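Long-range contacts in putative oxidoreductase molybdopterin-binding subunit (Sulfolobus tokodaii, PDB 4ZOH), which probably serves as the molybdenum-bearing catalytic subunit of an oxidoreductase related to aldehyde oxidase and xanthine dehydrogenase, and carries a bound pterin cytosine dinucleotide: residues 506-511 against 548-553; 427-432 against 541-546; 573-578 against 683-688; 616-621 against 677-682. All blocks are in the same frame, centred on the assembly; numbering follows the deposited sequence.

Overall arrangement
From the N terminus the first segment reached is 427-432, the turn after strand 420-427; 506-511 on helix 486-512 follows. Contact 2 then closes with 541-546 and contact 1 with 548-553, so these two loops cross. The centres of contacts 1 and 2 lie about 9 Å apart, and both bind a four-stranded sheet to helices 486-512 and 538-547 beside the second subunit. Contact 3 opens later, at strand 568-577, and closes at 683-688; contact 4, 616-621 against 677-682, is nested within it. Both use helix 673-688, tying it to strand 568-577 and helix 600-619. Contacts 3 and 4 lie opposite contacts 1 and 2 across the chain's centre, about 63 Å separating the centres of contacts 1 and 3.

Contact 1 of 4, residues 506-511 against 548-553; sequences IEIGAK and MGESLD
The loop leaving the capped C-terminal end of helix 538-547 lays M548, E550 and L552 against I508 and K511 on helix 486-512. I508 is the middle of the contact. Its CG1 stands beside the backbone N and anti to the carbonyl carbon (chi1 -65°), which turns the CG1-CD1 branch toward the loop. There I508 CD1 lies 3.8 Å from L552 CD2, a buried meeting of methyl groups, while E550 OE1 lies alongside the same isoleucine end, 3.8 Å from I508 CD1. The other branch, I508 CG2, looks toward M548 SD at a looser 4.2 Å. A Schellman motif sets up this exit: G549, with positive phi, takes the C-prime position and its N bonds to F546 O. E550 N folds back to A545 O over 2.7 Å. Beyond the helix end M548 bends at its last torsion (chi3 53°), bringing its methyl round to the lysine. M548 CE comes to 3.6 Å from K511 CD and also touches K511 CE, so the methionine methyl packs mainly on the lysine's methylenes. K511 NZ stays 6.3 Å from E550 OE2, too far for a salt bridge. E507 OE1 is nearer, at 4.8 Å from E550 OE1, and two like charges so placed would tend to repel. L552 also packs on V542, A545 and L501, while S551 OG bonds to E476 of the second subunit.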
loop_
_atom_site.group_PDB
_atom_site.type_symbol
_atom_site.label_atom_id
_atom_site.label_comp_id
_atom_site.label_asym_id
_atom_site.label_seq_id
_atom_site.Cartn_x
_atom_site.Cartn_y
_atom_site.Cartn_z
ATOM N N ILE A 506 30.885 0.355 23.857
ATOM C CA ILE A 506 32.030 0.402 24.800
ATOM C C ILE A 506 33.373 0.063 24.125
ATOM O O ILE A 506 34.329 0.880 24.157
ATOM C CB ILE A 506 31.780 -0.399 26.107
ATOM C CG1 ILE A 506 30.857 0.420 27.026
ATOM C CG2 ILE A 506 33.106 -0.658 26.840
ATOM C CD1 ILE A 506 30.251 -0.344 28.186
ATOM N N GLU A 507 33.449 -1.089 23.488
ATOM C CA GLU A 507 34.718 -1.453 22.875
ATOM C C GLU A 507 35.164 -0.579 21.687
ATOM O O GLU A 507 36.373 -0.291 21.553
ATOM C CB GLU A 507 34.805 -2.930 22.592
ATOM C CG GLU A 507 33.722 -3.502 21.721
ATOM C CD GLU A 507 34.208 -4.766 21.049
ATOM O OE1 GLU A 507 33.381 -5.631 20.687
ATOM O OE2 GLU A 507 35.440 -4.886 20.894
ATOM N N ILE A 508 34.212 -0.102 20.875
ATOM C CA ILE A 508 34.561 0.868 19.819
ATOM C C ILE A 508 35.084 2.171 20.469
ATOM O O ILE A 508 36.114 2.734 20.037
ATOM C CB ILE A 508 33.397 1.066 18.804
ATOM C CG1 ILE A 508 33.167 -0.255 18.061
ATOM C CG2 ILE A 508 33.710 2.147 17.772
ATOM C CD1 ILE A 508 31.739 -0.520 17.678
ATOM N N GLY A 509 34.380 2.620 21.518
ATOM C CA GLY A 509 34.781 3.777 22.330
ATOM C C GLY A 509 36.178 3.568 22.922
ATOM O O GLY A 509 37.005 4.467 22.856
ATOM N N ALA A 510 36.421 2.376 23.468
ATOM C CA ALA A 510 37.717 1.964 24.032
ATOM C C ALA A 510 38.798 1.998 22.950
ATOM O O ALA A 510 39.790 2.716 23.112
ATOM C CB ALA A 510 37.620 0.583 24.668
ATOM N N LYS A 511 38.586 1.267 21.844
ATOM C CA LYS A 511 39.435 1.380 20.650
ATOM C C LYS A 511 39.775 2.815 20.244
ATOM O O LYS A 511 40.952 3.123 20.082
ATOM C CB LYS A 511 38.849 0.640 19.457
ATOM C CG LYS A 511 39.374 -0.762 19.259
ATOM C CD LYS A 511 39.329 -1.109 17.787
ATOM C CE LYS A 511 38.774 -2.513 17.587
ATOM N NZ LYS A 511 39.256 -3.125 16.316
ATOM N N MET A 548 35.351 1.683 10.561
ATOM C CA MET A 548 36.108 0.524 10.965
ATOM C C MET A 548 35.517 -0.812 10.491
ATOM O O MET A 548 36.017 -1.889 10.885
ATOM C CB MET A 548 36.177 0.493 12.483
ATOM C CG MET A 548 37.133 1.506 13.118
ATOM S SD MET A 548 36.796 1.749 14.892
ATOM C CE MET A 548 36.839 0.063 15.517
ATOM N N GLY A 549 34.464 -0.760 9.661
ATOM C CA GLY A 549 33.734 -1.987 9.205
ATOM C C GLY A 549 33.117 -2.771 10.348
ATOM O O GLY A 549 33.097 -3.969 10.315
ATOM N N GLU A 550 32.663 -2.093 11.390
ATOM C CA GLU A 550 32.091 -2.742 12.548
ATOM C C GLU A 550 30.565 -2.456 12.634
ATOM O O GLU A 550 30.142 -1.307 12.764
ATOM C CB GLU A 550 32.785 -2.192 13.781
ATOM C CG GLU A 550 33.947 -3.033 14.259
ATOM C CD GLU A 550 33.432 -4.155 15.118
ATOM O OE1 GLU A 550 32.877 -3.857 16.222
ATOM O OE2 GLU A 550 33.534 -5.319 14.657
ATOM N N SER A 551 29.752 -3.495 12.566
ATOM C CA SER A 551 28.319 -3.327 12.522
ATOM C C SER A 551 27.706 -3.105 13.922
ATOM O O SER A 551 28.028 -3.829 14.858
ATOM C CB SER A 551 27.638 -4.546 11.902
ATOM O OG SER A 551 26.225 -4.409 12.057
ATOM N N LEU A 552 26.758 -2.170 14.008
ATOM C CA LEU A 552 25.986 -1.900 15.221
ATOM C C LEU A 552 24.514 -2.319 14.989
ATOM O O LEU A 552 23.569 -1.549 15.196
ATOM C CB LEU A 552 26.080 -0.391 15.547
ATOM C CG LEU A 552 27.465 0.152 15.983
ATOM C CD1 LEU A 552 27.366 1.676 16.224
ATOM C CD2 LEU A 552 27.940 -0.576 17.256
ATOM N N ASP A 553 24.336 -3.515 14.467
ATOM C CA ASP A 553 23.005 -4.085 14.255
ATOM C C ASP A 553 23.128 -5.432 14.938
ATOM O O ASP A 553 23.927 -6.235 14.528
ATOM C CB ASP A 553 22.720 -4.250 12.734
ATOM C CG ASP A 553 21.241 -4.549 12.435
ATOM O OD1 ASP A 553 20.588 -5.383 13.131
ATOM O OD2 ASP A 553 20.688 -3.886 11.540
#

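Contact 2 of 4, residues 427-432 against 541-546; sequences VKYDGK and IVKNAF
A type I turn from K428 to G431 rides on helix 538-547, bringing the CA of Y429 to 5.6 Å from that of K543, and is closed by the bond from G431 N to K428 O. Y429 gives most of what the turn contributes. With CG anti to its own N (chi1 -173°), the ring swings out along the helix flank between K543 and F546. The K543 side chain crosses that of Y429 at about a right angle, its methylenes over one ring face, with K543 CG 3.9 Å from the Y429 ring centroid in a CH-pi contact. At the tyrosine's edge, Y429 CD1 meets F546 CB at 3.7 Å. The rings form an offset edge-to-face pair, planes at 82°, the Y429 edge directed at the F546 face. Y429 CB adds a second CH-pi contact over that face, 4.2 Å from the F546 centroid. An alanine at Y429 would remove the ring and is likely to leave the K543 methylenes without the face they pack on and F546 without its edge-to-face partner. V542 packs against the turn's backbone, its CG1 3.2 Å from K428 O, its CG2 against V427 CG1. D477 of the second subunit bonds to Y429 N, and W420 of that subunit meets the F546 ring. The turn links antiparallel strands 420-427 and 433-437; V427 pairs with L552 through the backbone and packs on L501 of helix 486-512.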
loop_
_atom_site.group_PDB
_atom_site.type_symbol
_atom_site.label_atom_id
_atom_site.label_comp_id
_atom_site.label_asym_id
_atom_site.label_seq_id
_atom_site.Cartn_x
_atom_site.Cartn_y
_atom_site.Cartn_z
ATOM N N VAL A 427 21.687 0.463 14.737
ATOM C CA VAL A 427 21.986 1.905 14.772
ATOM C C VAL A 427 22.486 2.386 13.444
ATOM O O VAL A 427 23.444 1.811 12.888
ATOM C CB VAL A 427 23.046 2.249 15.872
ATOM C CG1 VAL A 427 23.311 3.758 15.938
ATOM C CG2 VAL A 427 22.597 1.660 17.225
ATOM N N LYS A 428 21.864 3.448 12.912
ATOM C CA LYS A 428 22.213 3.897 11.545
ATOM C C LYS A 428 23.442 4.874 11.688
ATOM O O LYS A 428 23.768 5.325 12.795
ATOM C CB LYS A 428 21.039 4.605 10.888
ATOM C CG LYS A 428 19.763 3.753 10.755
ATOM C CD LYS A 428 18.760 4.295 9.742
ATOM C CE LYS A 428 17.713 3.188 9.365
ATOM N NZ LYS A 428 18.395 2.060 8.645
ATOM N N TYR A 429 24.102 5.183 10.594
ATOM C CA TYR A 429 25.273 6.052 10.612
ATOM C C TYR A 429 25.022 7.372 11.302
ATOM O O TYR A 429 25.947 7.831 12.001
ATOM C CB TYR A 429 25.709 6.342 9.191
ATOM C CG TYR A 429 27.014 7.089 9.047
ATOM C CD1 TYR A 429 28.265 6.458 9.233
ATOM C CD2 TYR A 429 27.008 8.434 8.668
ATOM C CE1 TYR A 429 29.450 7.182 9.041
ATOM C CE2 TYR A 429 28.194 9.162 8.516
ATOM C CZ TYR A 429 29.401 8.533 8.663
ATOM O OH TYR A 429 30.536 9.299 8.461
ATOM N N ASP A 430 23.818 7.979 11.077
ATOM C CA ASP A 430 23.467 9.303 11.657
ATOM C C ASP A 430 23.187 9.130 13.160
ATOM O O ASP A 430 23.082 10.117 13.879
ATOM C CB ASP A 430 22.290 9.948 10.939
ATOM C CG ASP A 430 21.082 8.933 10.787
ATOM O OD1 ASP A 430 21.162 7.963 9.978
ATOM O OD2 ASP A 430 20.125 9.074 11.548
ATOM N N GLY A 431 23.062 7.883 13.621
ATOM C CA GLY A 431 22.811 7.622 15.045
ATOM C C GLY A 431 21.447 7.054 15.419
ATOM O O GLY A 431 21.230 6.647 16.588
ATOM N N LYS A 432 20.532 6.989 14.460
ATOM C CA LYS A 432 19.149 6.580 14.775
ATOM C C LYS A 432 19.084 5.156 15.309
ATOM O O LYS A 432 19.689 4.280 14.763
ATOM C CB LYS A 432 18.226 6.710 13.591
ATOM C CG LYS A 432 16.768 6.332 13.939
ATOM C CD LYS A 432 15.991 5.869 12.698
ATOM C CE LYS A 432 14.494 5.754 12.960
ATOM N NZ LYS A 432 14.151 4.844 14.077
ATOM N N ILE A 541 31.172 7.580 18.125
ATOM C CA ILE A 541 31.386 6.134 18.191
ATOM C C ILE A 541 30.748 5.409 16.966
ATOM O O ILE A 541 31.351 4.490 16.357
ATOM C CB ILE A 541 30.874 5.538 19.540
ATOM C CG1 ILE A 541 31.796 5.941 20.735
ATOM C CG2 ILE A 541 30.777 4.017 19.472
ATOM C CD1 ILE A 541 31.211 5.589 22.088
ATOM N N VAL A 542 29.521 5.844 16.644
ATOM C CA VAL A 542 28.687 5.222 15.627
ATOM C C VAL A 542 29.367 5.465 14.273
ATOM O O VAL A 542 29.621 4.528 13.539
ATOM C CB VAL A 542 27.269 5.788 15.653
ATOM C CG1 VAL A 542 26.502 5.354 14.388
ATOM C CG2 VAL A 542 26.518 5.347 16.909
ATOM N N LYS A 543 29.702 6.709 13.935
ATOM C CA LYS A 543 30.397 6.949 12.631
ATOM C C LYS A 543 31.721 6.201 12.434
ATOM O O LYS A 543 32.031 5.664 11.337
ATOM C CB LYS A 543 30.547 8.399 12.383
ATOM C CG LYS A 543 29.204 9.050 12.446
ATOM C CD LYS A 543 29.333 10.450 11.957
ATOM C CE LYS A 543 27.976 11.133 11.978
ATOM N NZ LYS A 543 28.064 12.070 10.854
ATOM N N ASN A 544 32.474 6.129 13.521
ATOM C CA ASN A 544 33.690 5.355 13.554
ATOM C C ASN A 544 33.443 3.862 13.481
ATOM O O ASN A 544 34.249 3.165 12.908
ATOM C CB ASN A 544 34.618 5.790 14.724
ATOM C CG ASN A 544 35.282 7.144 14.430
ATOM O OD1 ASN A 544 36.201 7.228 13.593
ATOM N ND2 ASN A 544 34.754 8.231 15.034
ATOM N N ALA A 545 32.342 3.360 14.028
ATOM C CA ALA A 545 32.050 1.928 13.836
ATOM C C ALA A 545 31.882 1.557 12.355
ATOM O O ALA A 545 32.350 0.514 11.920
ATOM C CB ALA A 545 30.828 1.489 14.646
ATOM N N PHE A 546 31.214 2.425 11.594
ATOM C CA PHE A 546 31.035 2.214 10.194
ATOM C C PHE A 546 32.391 2.289 9.447
ATOM O O PHE A 546 32.722 1.392 8.645
ATOM C CB PHE A 546 30.018 3.226 9.646
ATOM C CG PHE A 546 28.564 2.815 9.825
ATOM C CD1 PHE A 546 27.879 2.153 8.773
ATOM C CD2 PHE A 546 27.844 3.118 11.002
ATOM C CE1 PHE A 546 26.530 1.795 8.888
ATOM C CE2 PHE A 546 26.479 2.768 11.127
ATOM C CZ PHE A 546 25.813 2.088 10.061
#

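Contact 3 of 4, residues 573-578 against 683-688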
loop_
_atom_site.group_PDB
_atom_site.type_symbol
_atom_site.label_atom_id
_atom_site.label_comp_id
_atom_site.label_asym_id
_atom_site.label_seq_id
_atom_site.Cartn_x
_atom_site.Cartn_y
_atom_site.Cartn_z
ATOM N N ALA A 573 -14.894 -8.617 45.413
ATOM C CA ALA A 573 -15.941 -7.803 44.845
ATOM C C ALA A 573 -17.070 -7.629 45.846
ATOM O O ALA A 573 -17.266 -8.492 46.687
ATOM C CB ALA A 573 -16.479 -8.432 43.593
ATOM N N LEU A 574 -17.821 -6.541 45.703
ATOM C CA LEU A 574 -18.987 -6.250 46.523
ATOM C C LEU A 574 -20.059 -6.041 45.534
ATOM O O LEU A 574 -19.916 -5.192 44.635
ATOM C CB LEU A 574 -18.794 -4.925 47.364
ATOM C CG LEU A 574 -19.982 -4.478 48.293
ATOM C CD1 LEU A 574 -19.996 -5.316 49.550
ATOM C CD2 LEU A 574 -19.849 -3.000 48.733
ATOM N N VAL A 575 -21.157 -6.742 45.690
ATOM C CA VAL A 575 -22.211 -6.632 44.660
ATOM C C VAL A 575 -23.527 -6.441 45.337
ATOM O O VAL A 575 -23.623 -6.730 46.521
ATOM C CB VAL A 575 -22.328 -7.944 43.797
ATOM C CG1 VAL A 575 -20.999 -8.335 43.127
ATOM C CG2 VAL A 575 -22.883 -9.141 44.588
ATOM N N LYS A 576 -24.550 -6.118 44.551
ATOM C CA LYS A 576 -25.937 -6.043 44.972
ATOM C C LYS A 576 -26.790 -6.663 43.883
ATOM O O LYS A 576 -26.424 -6.600 42.717
ATOM C CB LYS A 576 -26.366 -4.574 45.133
ATOM C CG LYS A 576 -25.897 -3.925 46.436
ATOM C CD LYS A 576 -26.849 -2.792 46.800
ATOM C CE LYS A 576 -28.164 -3.321 47.392
ATOM N NZ LYS A 576 -28.062 -3.709 48.848
ATOM N N VAL A 577 -27.909 -7.266 44.245
ATOM C CA VAL A 577 -28.830 -7.826 43.265
ATOM C C VAL A 577 -30.117 -7.117 43.553
ATOM O O VAL A 577 -30.396 -6.900 44.706
ATOM C CB VAL A 577 -29.008 -9.362 43.465
ATOM C CG1 VAL A 577 -29.958 -9.957 42.459
ATOM C CG2 VAL A 577 -27.665 -10.055 43.330
ATOM N N ASP A 578 -30.892 -6.739 42.543
ATOM C CA ASP A 578 -32.111 -5.975 42.781
ATOM C C ASP A 578 -33.276 -6.871 42.573
ATOM O O ASP A 578 -33.103 -8.075 42.363
ATOM C CB ASP A 578 -32.188 -4.642 41.990
ATOM C CG ASP A 578 -32.442 -4.814 40.515
ATOM O OD1 ASP A 578 -32.194 -3.840 39.791
ATOM O OD2 ASP A 578 -32.874 -5.888 40.029
ATOM N N ILE A 683 -18.845 -14.555 40.866
ATOM C CA ILE A 683 -19.789 -15.603 41.191
ATOM C C ILE A 683 -19.836 -15.827 42.751
ATOM O O ILE A 683 -20.917 -16.004 43.283
ATOM C CB ILE A 683 -19.537 -16.957 40.443
ATOM C CG1 ILE A 683 -19.636 -16.777 38.895
ATOM C CG2 ILE A 683 -20.604 -17.965 40.977
ATOM C CD1 ILE A 683 -21.072 -16.411 38.425
ATOM N N ASN A 684 -18.698 -15.845 43.423
ATOM C CA ASN A 684 -18.722 -16.043 44.886
ATOM C C ASN A 684 -19.537 -14.937 45.563
ATOM O O ASN A 684 -20.434 -15.232 46.382
ATOM C CB ASN A 684 -17.311 -16.162 45.447
ATOM C CG ASN A 684 -16.673 -17.498 45.096
ATOM O OD1 ASN A 684 -17.350 -18.319 44.483
ATOM N ND2 ASN A 684 -15.358 -17.724 45.451
ATOM N N ALA A 685 -19.302 -13.693 45.115
ATOM C CA ALA A 685 -20.076 -12.520 45.562
ATOM C C ALA A 685 -21.541 -12.712 45.376
ATOM O O ALA A 685 -22.286 -12.537 46.374
ATOM C CB ALA A 685 -19.610 -11.209 44.949
ATOM N N VAL A 686 -21.981 -13.084 44.168
ATOM C CA VAL A 686 -23.413 -13.176 43.898
ATOM C C VAL A 686 -24.029 -14.288 44.753
ATOM O O VAL A 686 -25.217 -14.233 45.143
ATOM C CB VAL A 686 -23.724 -13.455 42.431
ATOM C CG1 VAL A 686 -25.237 -13.590 42.174
ATOM C CG2 VAL A 686 -23.239 -12.311 41.547
ATOM N N GLU A 687 -23.214 -15.319 45.008
ATOM C CA GLU A 687 -23.725 -16.486 45.672
ATOM C C GLU A 687 -24.038 -16.114 47.112
ATOM O O GLU A 687 -25.089 -16.510 47.600
ATOM C CB GLU A 687 -22.713 -17.624 45.638
ATOM C CG GLU A 687 -23.222 -18.883 46.318
ATOM C CD GLU A 687 -22.302 -20.079 46.084
ATOM O OE1 GLU A 687 -21.117 -20.024 46.467
ATOM O OE2 GLU A 687 -22.773 -21.045 45.470
ATOM N N GLN A 688 -23.124 -15.363 47.754
ATOM C CA GLN A 688 -23.353 -14.748 49.075
ATOM C C GLN A 688 -24.661 -14.005 49.147
ATOM O O GLN A 688 -25.355 -14.170 50.113
ATOM C CB GLN A 688 -22.185 -13.892 49.526
ATOM C CG GLN A 688 -20.945 -14.703 49.791
ATOM C CD GLN A 688 -21.262 -15.789 50.772
ATOM O OE1 GLN A 688 -21.640 -15.505 51.934
ATOM N NE2 GLN A 688 -21.200 -17.055 50.305
#
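E687 OE2 is gripped twice, by a salt bridge from R345 NH2 and by the backbone N of I694; E687 points away from strand 568-577, which A685 and V686 of the same helix, 673-688, meet through V575. The strand and helix segments approach to 7.9 Å between axes and cross at -45°. V575 straddles the helix's small residue: its CG1 sits 3.7 Å from A685 CB, and its CG2 reaches both that methyl and A685 O. CG2 lies between the backbone N and the carbonyl carbon (chi1 of CG1 -56°), a crowded position that leaves both branches pointing at the helix. Looser contacts extend the interface along the strand. A573 CB lies 4.4 Å from A685 CB, and V577 CG2 is equally far from V686 CG1. L574 points away from the helix, in keeping with the alternation of a strand. V575 forms backbone hydrogen bonds with C405 of strand 405-412, and a disulfide joins C405 to C689 just past the helix, adding a covalent tie close to this apolar seam. The arrangement is a helix packed through alanine and valine across one face of a mixed, mostly antiparallel sheet, an alpha-on-beta layer.

Contact 4 of 4, residues 616-621 against 677-682; sequences AQALLE and AATPTI
Q617 reaches from helix 600-619 toward T679 of helix 673-688, beginning with CB, which lies 4.0 Å from T679 OG1. CG is anti to the backbone N (chi1 -179°), and the chain runs on extended, so the amide is carried past the threonine to a level where a water fits between. Q617 OE1 and T679 OG1 stand 3.7 Å apart and do not bond directly; the water donates to both, at 2.9 Å from Q617 OE1 and the same from T679 OG1. R256 NE also bonds to OE1, and NE2 bonds to N157 OD1, so both ends of the amide are held and its rotation is likely to be fixed. T679 OG1 has a further partner in G614 O. Next along the helix, A618 CB comes to 3.8 Å from I682 CG2 and lies near T679 O. The L619 side chain crosses that of I682 at about a right angle, L619 CD2 lying 3.8 Å from I682 CG2. The lack of bulk at A618 suits the approach of the backbones, CA of A618 to CA of T679 being 5.3 Å. Past L619 the helix closes on a doubly used acceptor, L620 N and E621 N reaching A616 O from opposite faces of its plane. The Q617 side chain is about 12 Å from the bound pterin cytosine dinucleotide, too far to touch it. This is close helix-helix packing in which A618 lets the backbones approach, with a buried, water-bridged polar pair beside it, joining helix 600-619 to helix 673-688 in the protein's interior.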
loop_
_atom_site.group_PDB
_atom_site.type_symbol
_atom_site.label_atom_id
_atom_site.label_comp_id
_atom_site.label_asym_id
_atom_site.label_seq_id
_atom_site.Cartn_x
_atom_site.Cartn_y
_atom_site.Cartn_z
ATOM N N ALA A 616 -17.885 -10.288 32.913
ATOM C CA ALA A 616 -18.885 -10.438 31.831
ATOM C C ALA A 616 -19.228 -11.976 31.612
ATOM O O ALA A 616 -20.385 -12.326 31.299
ATOM C CB ALA A 616 -18.325 -9.867 30.535
ATOM N N GLN A 617 -18.211 -12.838 31.720
ATOM C CA GLN A 617 -18.452 -14.310 31.638
ATOM C C GLN A 617 -19.420 -14.763 32.779
ATOM O O GLN A 617 -20.452 -15.469 32.506
ATOM C CB GLN A 617 -17.121 -15.108 31.730
ATOM C CG GLN A 617 -17.403 -16.632 31.611
ATOM C CD GLN A 617 -16.240 -17.585 31.571
ATOM O OE1 GLN A 617 -15.045 -17.253 31.795
ATOM N NE2 GLN A 617 -16.593 -18.846 31.308
ATOM N N ALA A 618 -19.120 -14.317 34.015
ATOM C CA ALA A 618 -19.999 -14.571 35.211
ATOM C C ALA A 618 -21.404 -14.031 35.014
ATOM O O ALA A 618 -22.411 -14.739 35.255
ATOM C CB ALA A 618 -19.392 -13.974 36.494
ATOM N N LEU A 619 -21.496 -12.824 34.481
ATOM C CA LEU A 619 -22.798 -12.106 34.531
ATOM C C LEU A 619 -23.511 -11.909 33.221
ATOM O O LEU A 619 -24.696 -11.614 33.246
ATOM C CB LEU A 619 -22.653 -10.719 35.212
ATOM C CG LEU A 619 -22.037 -10.641 36.597
ATOM C CD1 LEU A 619 -21.919 -9.135 36.983
ATOM C CD2 LEU A 619 -22.901 -11.497 37.579
ATOM N N LEU A 620 -22.817 -11.968 32.083
ATOM C CA LEU A 620 -23.504 -11.540 30.835
ATOM C C LEU A 620 -23.413 -12.554 29.722
ATOM O O LEU A 620 -24.425 -12.882 29.125
ATOM C CB LEU A 620 -22.961 -10.183 30.313
ATOM C CG LEU A 620 -23.205 -8.889 31.124
ATOM C CD1 LEU A 620 -22.185 -7.805 30.762
ATOM C CD2 LEU A 620 -24.605 -8.395 30.809
ATOM N N GLU A 621 -22.195 -12.983 29.433
ATOM C CA GLU A 621 -21.913 -13.671 28.181
ATOM C C GLU A 621 -22.235 -15.172 28.225
ATOM O O GLU A 621 -22.198 -15.762 29.292
ATOM C CB GLU A 621 -20.433 -13.474 27.883
ATOM C CG GLU A 621 -20.252 -12.064 27.267
ATOM C CD GLU A 621 -18.806 -11.673 27.095
ATOM O OE1 GLU A 621 -17.964 -12.523 26.797
ATOM O OE2 GLU A 621 -18.465 -10.483 27.334
ATOM N N ALA A 677 -9.047 -14.428 37.638
ATOM C CA ALA A 677 -9.611 -14.087 38.961
ATOM C C ALA A 677 -11.025 -13.612 38.997
ATOM O O ALA A 677 -11.724 -13.959 39.918
ATOM C CB ALA A 677 -8.694 -13.130 39.736
ATOM N N ALA A 678 -11.492 -12.843 38.009
ATOM C CA ALA A 678 -12.759 -12.101 38.187
ATOM C C ALA A 678 -13.993 -12.958 38.186
ATOM O O ALA A 678 -14.975 -12.672 38.936
ATOM C CB ALA A 678 -12.897 -10.915 37.188
ATOM N N THR A 679 -13.977 -14.014 37.342
ATOM C CA THR A 679 -15.152 -14.866 37.222
ATOM C C THR A 679 -15.557 -15.502 38.546
ATOM O O THR A 679 -16.679 -15.300 39.010
ATOM C CB THR A 679 -14.955 -15.945 36.109
ATOM O OG1 THR A 679 -14.654 -15.253 34.904
ATOM C CG2 THR A 679 -16.232 -16.704 35.828
ATOM N N PRO A 680 -14.698 -16.301 39.152
ATOM C CA PRO A 680 -15.192 -16.851 40.434
ATOM C C PRO A 680 -15.323 -15.741 41.561
ATOM O O PRO A 680 -16.119 -15.918 42.484
ATOM C CB PRO A 680 -14.030 -17.751 40.883
ATOM C CG PRO A 680 -12.816 -17.173 40.270
ATOM C CD PRO A 680 -13.297 -16.723 38.869
ATOM N N THR A 681 -14.496 -14.682 41.512
ATOM C CA THR A 681 -14.695 -13.552 42.478
ATOM C C THR A 681 -16.126 -13.086 42.454
ATOM O O THR A 681 -16.811 -13.047 43.502
ATOM C CB THR A 681 -13.771 -12.359 42.222
ATOM O OG1 THR A 681 -12.435 -12.826 42.361
ATOM C CG2 THR A 681 -13.958 -11.244 43.370
ATOM N N ILE A 682 -16.604 -12.840 41.246
ATOM C CA ILE A 682 -17.950 -12.281 41.025
ATOM C C ILE A 682 -19.050 -13.313 41.341
ATOM O O ILE A 682 -20.097 -12.977 41.946
ATOM C CB ILE A 682 -18.117 -11.676 39.595
ATOM C CG1 ILE A 682 -17.227 -10.398 39.382
ATOM C CG2 ILE A 682 -19.585 -11.448 39.333
ATOM C CD1 ILE A 682 -17.605 -9.269 40.309
HETATM O O HOH W 1 -12.905 -15.418 32.610
#